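Local coordinates for protein quinone oxidoreductase (Coxiella burnetii, PDB 3TQH) that probably reduces quinones at the expense of NADPH, which is bound in the crystal, as a member of the medium-chain dehydrogenase/reductase superfamily, at residues I10-L23 / L297-T309. Numbering follows the deposited sequence.
Sequences IQFDQFGPPKVLKL and LSEAVTAHELLET
Leu21 lays its CD1 methyl over one face of the His304 imidazole, 3.8 Å from the ring centroid and 15° off the normal, a CH-pi contact from the hairpin 6-12/21-27 onto helix 300-308. With CG anti to its carbonyl carbon (chi1 -66°), Leu21 also brings CD1 to the CB of Ala300. Both ring nitrogens of His304 are hydrogen-bonded, ND1 to Arg53 and NE2 to Tyr108, which helps fix how the ring is turned against the methyl. Ile10 packs on the buried side, its CD1 lying 3.6 Å from Ala300 CB, while its CG1 borders Leu297 CD2. Equally close-packed is Pro18, whose CB lies 3.7 Å from Glu305 CG; Val301 CG2 comes within 3.3 Å of Pro18 O and also approaches Leu21 O. Glu308 OE1, salt-bridged to Arg53, lies 3.4 Å from Pro18 CG. The solvent side is looser. There Lys19 meets Val301 CG2 with its backbone CA while its side chain starts away from the helix, and the exposed Leu23 crosses the buried Leu297 at about a right angle, its CD2 only 4.4 Å from Ser298 CA. Apolar contacts thus join the N-terminal hairpin to a C-terminal helix that returns to the GroES-like catalytic domain, as in medium-chain dehydrogenases/reductases.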
ATOM      1  N   ILE A  10      -7.068  12.656 -13.069  1.00 16.97           N
ATOM      2  CA  ILE A  10      -8.327  12.276 -12.437  1.00 16.89           C
ATOM      3  C   ILE A  10      -8.561  13.189 -11.244  1.00 17.15           C
ATOM      4  O   ILE A  10      -7.695  13.336 -10.393  1.00 16.84           O
ATOM      5  CB  ILE A  10      -8.327  10.803 -11.961  1.00 15.40           C
ATOM      6  CG1 ILE A  10      -8.309   9.844 -13.164  1.00 15.63           C
ATOM      7  CG2 ILE A  10      -9.546  10.517 -11.075  1.00 15.56           C
ATOM      8  CD1 ILE A  10      -9.572   9.858 -13.995  1.00 16.17           C
ATOM      9  N   GLN A  11      -9.727  13.819 -11.196  1.00 18.49           N
ATOM     10  CA  GLN A  11     -10.109  14.610 -10.035  1.00 18.91           C
ATOM     11  C   GLN A  11     -11.496  14.225  -9.583  1.00 19.15           C
ATOM     12  O   GLN A  11     -12.220  13.549 -10.305  1.00 19.64           O
ATOM     13  CB  GLN A  11     -10.047  16.102 -10.353  1.00 20.76           C
ATOM     14  CG  GLN A  11      -8.635  16.659 -10.258  1.00 20.96           C
ATOM     15  CD  GLN A  11      -8.514  18.103 -10.696  1.00 22.99           C
ATOM     16  OE1 GLN A  11      -7.406  18.615 -10.812  1.00 24.95           O
ATOM     17  NE2 GLN A  11      -9.640  18.766 -10.949  1.00 24.02           N
ATOM     18  N   PHE A  12     -11.845  14.634  -8.372  1.00 19.49           N
ATOM     19  CA  PHE A  12     -13.217  14.547  -7.896  1.00 20.42           C
ATOM     20  C   PHE A  12     -13.587  15.882  -7.258  1.00 22.60           C
ATOM     21  O   PHE A  12     -12.755  16.513  -6.612  1.00 22.61           O
ATOM     22  CB  PHE A  12     -13.412  13.352  -6.942  1.00 19.00           C
ATOM     23  CG  PHE A  12     -12.622  13.435  -5.652  1.00 17.78           C
ATOM     24  CD1 PHE A  12     -13.262  13.707  -4.449  1.00 18.51           C
ATOM     25  CD2 PHE A  12     -11.253  13.206  -5.633  1.00 16.36           C
ATOM     26  CE1 PHE A  12     -12.549  13.774  -3.253  1.00 18.08           C
ATOM     27  CE2 PHE A  12     -10.530  13.278  -4.443  1.00 15.45           C
ATOM     28  CZ  PHE A  12     -11.182  13.562  -3.252  1.00 16.62           C
ATOM     29  N   ASP A  13     -14.828  16.311  -7.475  1.00 24.73           N
ATOM     30  CA  ASP A  13     -15.331  17.589  -6.979  1.00 27.31           C
ATOM     31  C   ASP A  13     -16.075  17.442  -5.655  1.00 27.80           C
ATOM     32  O   ASP A  13     -16.259  18.415  -4.929  1.00 29.45           O
ATOM     33  CB  ASP A  13     -16.272  18.215  -8.013  1.00 29.80           C
ATOM     34  CG  ASP A  13     -15.569  18.556  -9.317  1.00 31.02           C
ATOM     35  OD1 ASP A  13     -14.450  18.041  -9.543  1.00 30.87           O
ATOM     36  OD2 ASP A  13     -16.133  19.338 -10.117  1.00 34.58           O
ATOM     37  N   GLN A  14     -16.514  16.227  -5.350  1.00 26.55           N
ATOM     38  CA  GLN A  14     -17.296  15.969  -4.150  1.00 27.52           C
ATOM     39  C   GLN A  14     -17.006  14.570  -3.648  1.00 25.18           C
ATOM     40  O   GLN A  14     -16.650  13.685  -4.431  1.00 23.52           O
ATOM     41  CB  GLN A  14     -18.795  16.113  -4.448  1.00 29.85           C
ATOM     42  CG  GLN A  14     -19.275  15.269  -5.634  1.00 30.12           C
ATOM     43  CD  GLN A  14     -20.718  15.549  -6.023  1.00 33.55           C
ATOM     44  OE1 GLN A  14     -21.645  15.290  -5.257  1.00 34.40           O
ATOM     45  NE2 GLN A  14     -20.911  16.067  -7.229  1.00 35.95           N
ATOM     46  N   PHE A  15     -17.158  14.368  -2.343  1.00 25.43           N
ATOM     47  CA  PHE A  15     -17.025  13.039  -1.766  1.00 23.76           C
ATOM     48  C   PHE A  15     -18.241  12.221  -2.160  1.00 24.12           C
ATOM     49  O   PHE A  15     -19.372  12.690  -2.062  1.00 26.20           O
ATOM     50  CB  PHE A  15     -16.930  13.098  -0.241  1.00 24.52           C
ATOM     51  CG  PHE A  15     -15.755  13.881   0.268  1.00 24.19           C
ATOM     52  CD1 PHE A  15     -14.460  13.474  -0.012  1.00 21.07           C
ATOM     53  CD2 PHE A  15     -15.945  15.017   1.044  1.00 26.82           C
ATOM     54  CE1 PHE A  15     -13.373  14.187   0.460  1.00 21.51           C
ATOM     55  CE2 PHE A  15     -14.860  15.739   1.521  1.00 27.43           C
ATOM     56  CZ  PHE A  15     -13.570  15.320   1.228  1.00 24.53           C
ATOM     57  N   GLY A  16     -18.016  10.996  -2.609  1.00 22.52           N
ATOM     58  CA  GLY A  16     -19.131  10.152  -3.007  1.00 23.05           C
ATOM     59  C   GLY A  16     -18.676   8.822  -3.546  1.00 21.14           C
ATOM     60  O   GLY A  16     -17.562   8.402  -3.273  1.00 19.46           O
ATOM     61  N   PRO A  17     -19.544   8.152  -4.316  1.00 21.81           N
ATOM     62  CA  PRO A  17     -19.217   6.886  -4.959  1.00 20.52           C
ATOM     63  C   PRO A  17     -18.197   7.059  -6.082  1.00 19.56           C
ATOM     64  O   PRO A  17     -17.880   8.191  -6.451  1.00 19.97           O
ATOM     65  CB  PRO A  17     -20.563   6.428  -5.548  1.00 22.17           C
ATOM     66  CG  PRO A  17     -21.596   7.252  -4.889  1.00 24.13           C
ATOM     67  CD  PRO A  17     -20.939   8.548  -4.583  1.00 24.15           C
ATOM     68  N   PRO A  18     -17.701   5.943  -6.641  1.00 18.73           N
ATOM     69  CA  PRO A  18     -16.693   5.975  -7.709  1.00 18.14           C
ATOM     70  C   PRO A  18     -17.029   6.865  -8.912  1.00 19.68           C
ATOM     71  O   PRO A  18     -16.122   7.398  -9.543  1.00 19.17           O
ATOM     72  CB  PRO A  18     -16.592   4.507  -8.126  1.00 17.85           C
ATOM     73  CG  PRO A  18     -16.894   3.756  -6.867  1.00 17.35           C
ATOM     74  CD  PRO A  18     -17.941   4.569  -6.159  1.00 18.27           C
ATOM     75  N   LYS A  19     -18.316   7.023  -9.216  1.00 21.92           N
ATOM     76  CA  LYS A  19     -18.765   7.854 -10.343  1.00 23.89           C
ATOM     77  C   LYS A  19     -18.312   9.321 -10.274  1.00 23.98           C
ATOM     78  O   LYS A  19     -18.363  10.021 -11.294  1.00 25.20           O
ATOM     79  CB  LYS A  19     -20.301   7.828 -10.468  1.00 26.55           C
ATOM     80  CG  LYS A  19     -20.884   6.659 -11.269  1.00 28.75           C
ATOM     81  CD  LYS A  19     -22.300   6.982 -11.758  1.00 32.89           C
ATOM     82  CE  LYS A  19     -23.052   5.730 -12.219  1.00 35.01           C
ATOM     83  NZ  LYS A  19     -24.330   6.065 -12.936  1.00 37.74           N
ATOM     84  N   VAL A  20     -17.904   9.789  -9.090  1.00 22.77           N
ATOM     85  CA  VAL A  20     -17.456  11.185  -8.915  1.00 23.01           C
ATOM     86  C   VAL A  20     -16.062  11.451  -9.488  1.00 21.67           C
ATOM     87  O   VAL A  20     -15.649  12.603  -9.599  1.00 22.39           O
ATOM     88  CB  VAL A  20     -17.471  11.646  -7.426  1.00 22.80           C
ATOM     89  CG1 VAL A  20     -18.855  11.475  -6.825  1.00 24.08           C
ATOM     90  CG2 VAL A  20     -16.427  10.904  -6.613  1.00 20.27           C
ATOM     91  N   LEU A  21     -15.336  10.392  -9.837  1.00 20.08           N
ATOM     92  CA  LEU A  21     -14.038  10.532 -10.486  1.00 19.05           C
ATOM     93  C   LEU A  21     -14.217  10.976 -11.932  1.00 20.80           C
ATOM     94  O   LEU A  21     -15.048  10.424 -12.649  1.00 22.12           O
ATOM     95  CB  LEU A  21     -13.285   9.209 -10.453  1.00 17.12           C
ATOM     96  CG  LEU A  21     -12.857   8.679  -9.085  1.00 14.89           C
ATOM     97  CD1 LEU A  21     -11.992   7.449  -9.275  1.00 13.59           C
ATOM     98  CD2 LEU A  21     -12.108   9.715  -8.299  1.00 13.66           C
ATOM     99  N   LYS A  22     -13.438  11.969 -12.353  1.00 21.31           N
ATOM    100  CA  LYS A  22     -13.514  12.494 -13.717  1.00 23.41           C
ATOM    101  C   LYS A  22     -12.119  12.657 -14.315  1.00 22.73           C
ATOM    102  O   LYS A  22     -11.187  13.078 -13.624  1.00 21.44           O
ATOM    103  CB  LYS A  22     -14.211  13.857 -13.737  1.00 25.67           C
ATOM    104  CG  LYS A  22     -15.417  13.979 -12.814  1.00 27.57           C
ATOM    105  CD  LYS A  22     -16.134  15.318 -13.001  1.00 31.49           C
ATOM    106  CE  LYS A  22     -15.387  16.462 -12.325  1.00 31.92           C
ATOM    107  NZ  LYS A  22     -15.760  17.780 -12.905  1.00 35.27           N
ATOM    108  N   LEU A  23     -11.987  12.323 -15.597  1.00 23.70           N
ATOM    109  CA  LEU A  23     -10.773  12.623 -16.347  1.00 23.86           C
ATOM    110  C   LEU A  23     -10.896  14.073 -16.787  1.00 25.76           C
ATOM    111  O   LEU A  23     -11.808  14.424 -17.527  1.00 27.81           O
ATOM    112  CB  LEU A  23     -10.619  11.692 -17.556  1.00 24.48           C
ATOM    113  CG  LEU A  23      -9.274  11.720 -18.293  1.00 24.34           C
ATOM    114  CD1 LEU A  23      -8.165  11.179 -17.409  1.00 22.14           C
ATOM    115  CD2 LEU A  23      -9.350  10.927 -19.584  1.00 25.41           C
ATOM    116  N   LEU A 297      -6.217   5.603 -17.130  1.00 19.05           N
ATOM    117  CA  LEU A 297      -6.851   6.626 -16.274  1.00 18.35           C
ATOM    118  C   LEU A 297      -8.323   6.809 -16.641  1.00 19.45           C
ATOM    119  O   LEU A 297      -9.165   7.061 -15.782  1.00 18.84           O
ATOM    120  CB  LEU A 297      -6.130   7.974 -16.384  1.00 18.38           C
ATOM    121  CG  LEU A 297      -4.763   8.076 -15.712  1.00 17.20           C
ATOM    122  CD1 LEU A 297      -4.106   9.397 -16.044  1.00 17.83           C
ATOM    123  CD2 LEU A 297      -4.890   7.907 -14.209  1.00 16.23           C
ATOM    124  N   SER A 298      -8.609   6.677 -17.929  1.00 21.23           N
ATOM    125  CA  SER A 298      -9.975   6.693 -18.451  1.00 22.97           C
ATOM    126  C   SER A 298     -10.933   5.700 -17.766  1.00 22.40           C
ATOM    127  O   SER A 298     -12.149   5.895 -17.788  1.00 23.42           O
ATOM    128  CB  SER A 298      -9.928   6.401 -19.949  1.00 25.02           C
ATOM    129  OG  SER A 298     -11.172   5.942 -20.409  1.00 28.08           O
ATOM    130  N   GLU A 299     -10.379   4.636 -17.183  1.00 21.03           N
ATOM    131  CA  GLU A 299     -11.156   3.592 -16.522  1.00 20.52           C
ATOM    132  C   GLU A 299     -11.147   3.724 -14.993  1.00 18.30           C
ATOM    133  O   GLU A 299     -11.370   2.737 -14.284  1.00 17.78           O
ATOM    134  CB  GLU A 299     -10.586   2.219 -16.886  1.00 20.97           C
ATOM    135  CG  GLU A 299     -10.453   1.931 -18.370  1.00 23.88           C
ATOM    136  CD  GLU A 299      -9.773   0.591 -18.616  1.00 25.95           C
ATOM    137  OE1 GLU A 299     -10.492  -0.410 -18.814  1.00 29.88           O
ATOM    138  OE2 GLU A 299      -8.526   0.523 -18.583  1.00 25.74           O
ATOM    139  N   ALA A 300     -10.900   4.927 -14.482  1.00 17.18           N
ATOM    140  CA  ALA A 300     -10.745   5.129 -13.039  1.00 15.51           C
ATOM    141  C   ALA A 300     -11.978   4.706 -12.229  1.00 15.52           C
ATOM    142  O   ALA A 300     -11.843   4.079 -11.180  1.00 14.70           O
ATOM    143  CB  ALA A 300     -10.388   6.580 -12.733  1.00 14.96           C
ATOM    144  N   VAL A 301     -13.170   5.050 -12.711  1.00 16.88           N
ATOM    145  CA  VAL A 301     -14.408   4.699 -12.008  1.00 17.26           C
ATOM    146  C   VAL A 301     -14.491   3.185 -11.804  1.00 16.93           C
ATOM    147  O   VAL A 301     -14.649   2.713 -10.680  1.00 16.17           O
ATOM    148  CB  VAL A 301     -15.663   5.212 -12.758  1.00 19.27           C
ATOM    149  CG1 VAL A 301     -16.928   4.612 -12.167  1.00 19.69           C
ATOM    150  CG2 VAL A 301     -15.717   6.743 -12.719  1.00 19.52           C
ATOM    151  N   THR A 302     -14.355   2.444 -12.899  1.00 17.72           N
ATOM    152  CA  THR A 302     -14.333   0.987 -12.879  1.00 18.00           C
ATOM    153  C   THR A 302     -13.296   0.444 -11.900  1.00 16.20           C
ATOM    154  O   THR A 302     -13.597  -0.439 -11.090  1.00 15.90           O
ATOM    155  CB  THR A 302     -14.017   0.437 -14.283  1.00 19.49           C
ATOM    156  OG1 THR A 302     -14.937   0.995 -15.228  1.00 22.39           O
ATOM    157  CG2 THR A 302     -14.131  -1.075 -14.319  1.00 20.20           C
ATOM    158  N   ALA A 303     -12.085   0.987 -11.983  1.00 15.23           N
ATOM    159  CA  ALA A 303     -10.968   0.588 -11.127  1.00 14.02           C
ATOM    160  C   ALA A 303     -11.282   0.762  -9.647  1.00 13.30           C
ATOM    161  O   ALA A 303     -10.996  -0.119  -8.835  1.00 13.03           O
ATOM    162  CB  ALA A 303      -9.711   1.391 -11.488  1.00 13.29           C
ATOM    163  N   HIS A 304     -11.864   1.905  -9.307  1.00 13.28           N
ATOM    164  CA  HIS A 304     -12.248   2.194  -7.928  1.00 13.14           C
ATOM    165  C   HIS A 304     -13.393   1.312  -7.421  1.00 13.73           C
ATOM    166  O   HIS A 304     -13.397   0.922  -6.251  1.00 13.58           O
ATOM    167  CB  HIS A 304     -12.580   3.685  -7.756  1.00 13.54           C
ATOM    168  CG  HIS A 304     -11.471   4.471  -7.134  1.00 12.97           C
ATOM    169  ND1 HIS A 304     -11.679   5.377  -6.117  1.00 14.75           N
ATOM    170  CD2 HIS A 304     -10.136   4.452  -7.355  1.00 12.56           C
ATOM    171  CE1 HIS A 304     -10.521   5.896  -5.750  1.00 14.29           C
ATOM    172  NE2 HIS A 304      -9.569   5.350  -6.485  1.00 13.17           N
ATOM    173  N   GLU A 305     -14.341   0.986  -8.295  1.00 14.79           N
ATOM    174  CA  GLU A 305     -15.411   0.037  -7.958  1.00 16.10           C
ATOM    175  C   GLU A 305     -14.832  -1.338  -7.607  1.00 15.82           C
ATOM    176  O   GLU A 305     -15.266  -1.974  -6.654  1.00 15.57           O
ATOM    177  CB  GLU A 305     -16.404  -0.119  -9.120  1.00 17.85           C
ATOM    178  CG  GLU A 305     -17.218   1.130  -9.468  1.00 19.35           C
ATOM    179  CD  GLU A 305     -18.051   0.959 -10.735  1.00 22.58           C
ATOM    180  OE1 GLU A 305     -18.108  -0.169 -11.277  1.00 24.06           O
ATOM    181  OE2 GLU A 305     -18.659   1.953 -11.194  1.00 24.71           O
ATOM    182  N   LEU A 306     -13.855  -1.788  -8.395  1.00 15.99           N
ATOM    183  CA  LEU A 306     -13.212  -3.077  -8.160  1.00 16.29           C
ATOM    184  C   LEU A 306     -12.430  -3.049  -6.853  1.00 15.06           C
ATOM    185  O   LEU A 306     -12.572  -3.941  -6.021  1.00 15.34           O
ATOM    186  CB  LEU A 306     -12.289  -3.449  -9.329  1.00 16.71           C
ATOM    187  CG  LEU A 306     -11.642  -4.841  -9.292  1.00 18.10           C
ATOM    188  CD1 LEU A 306     -12.700  -5.949  -9.201  1.00 19.09           C
ATOM    189  CD2 LEU A 306     -10.736  -5.058 -10.512  1.00 19.30           C
ATOM    190  N   LEU A 307     -11.622  -2.009  -6.674  1.00 14.05           N
ATOM    191  CA  LEU A 307     -10.827  -1.835  -5.456  1.00 13.31           C
ATOM    192  C   LEU A 307     -11.683  -1.812  -4.174  1.00 13.64           C
ATOM    193  O   LEU A 307     -11.305  -2.409  -3.162  1.00 13.39           O
ATOM    194  CB  LEU A 307     -10.004  -0.548  -5.554  1.00 12.48           C
ATOM    195  CG  LEU A 307      -8.897  -0.336  -4.514  1.00 12.51           C
ATOM    196  CD1 LEU A 307      -7.762  -1.334  -4.722  1.00 11.59           C
ATOM    197  CD2 LEU A 307      -8.378   1.113  -4.572  1.00 12.49           C
ATOM    198  N   GLU A 308     -12.824  -1.119  -4.228  1.00 14.19           N
ATOM    199  CA  GLU A 308     -13.726  -0.990  -3.067  1.00 14.88           C
ATOM    200  C   GLU A 308     -14.443  -2.270  -2.657  1.00 15.26           C
ATOM    201  O   GLU A 308     -15.004  -2.324  -1.564  1.00 15.87           O
ATOM    202  CB  GLU A 308     -14.779   0.111  -3.288  1.00 15.74           C
ATOM    203  CG  GLU A 308     -14.430   1.401  -2.602  1.00 17.12           C
ATOM    204  CD  GLU A 308     -15.524   2.422  -2.658  1.00 19.77           C
ATOM    205  OE1 GLU A 308     -15.882   2.825  -3.779  1.00 21.84           O
ATOM    206  OE2 GLU A 308     -16.019   2.833  -1.584  1.00 22.56           O
ATOM    207  N   THR A 309     -14.449  -3.285  -3.519  1.00 15.19           N
ATOM    208  CA  THR A 309     -15.016  -4.582  -3.144  1.00 16.06           C
ATOM    209  C   THR A 309     -14.264  -5.182  -1.957  1.00 15.78           C
ATOM    210  O   THR A 309     -14.834  -5.966  -1.191  1.00 17.18           O
ATOM    211  CB  THR A 309     -14.982  -5.606  -4.295  1.00 16.75           C
ATOM    212  OG1 THR A 309     -13.622  -5.882  -4.657  1.00 15.81           O
ATOM    213  CG2 THR A 309     -15.758  -5.100  -5.509  1.00 17.04           C
TER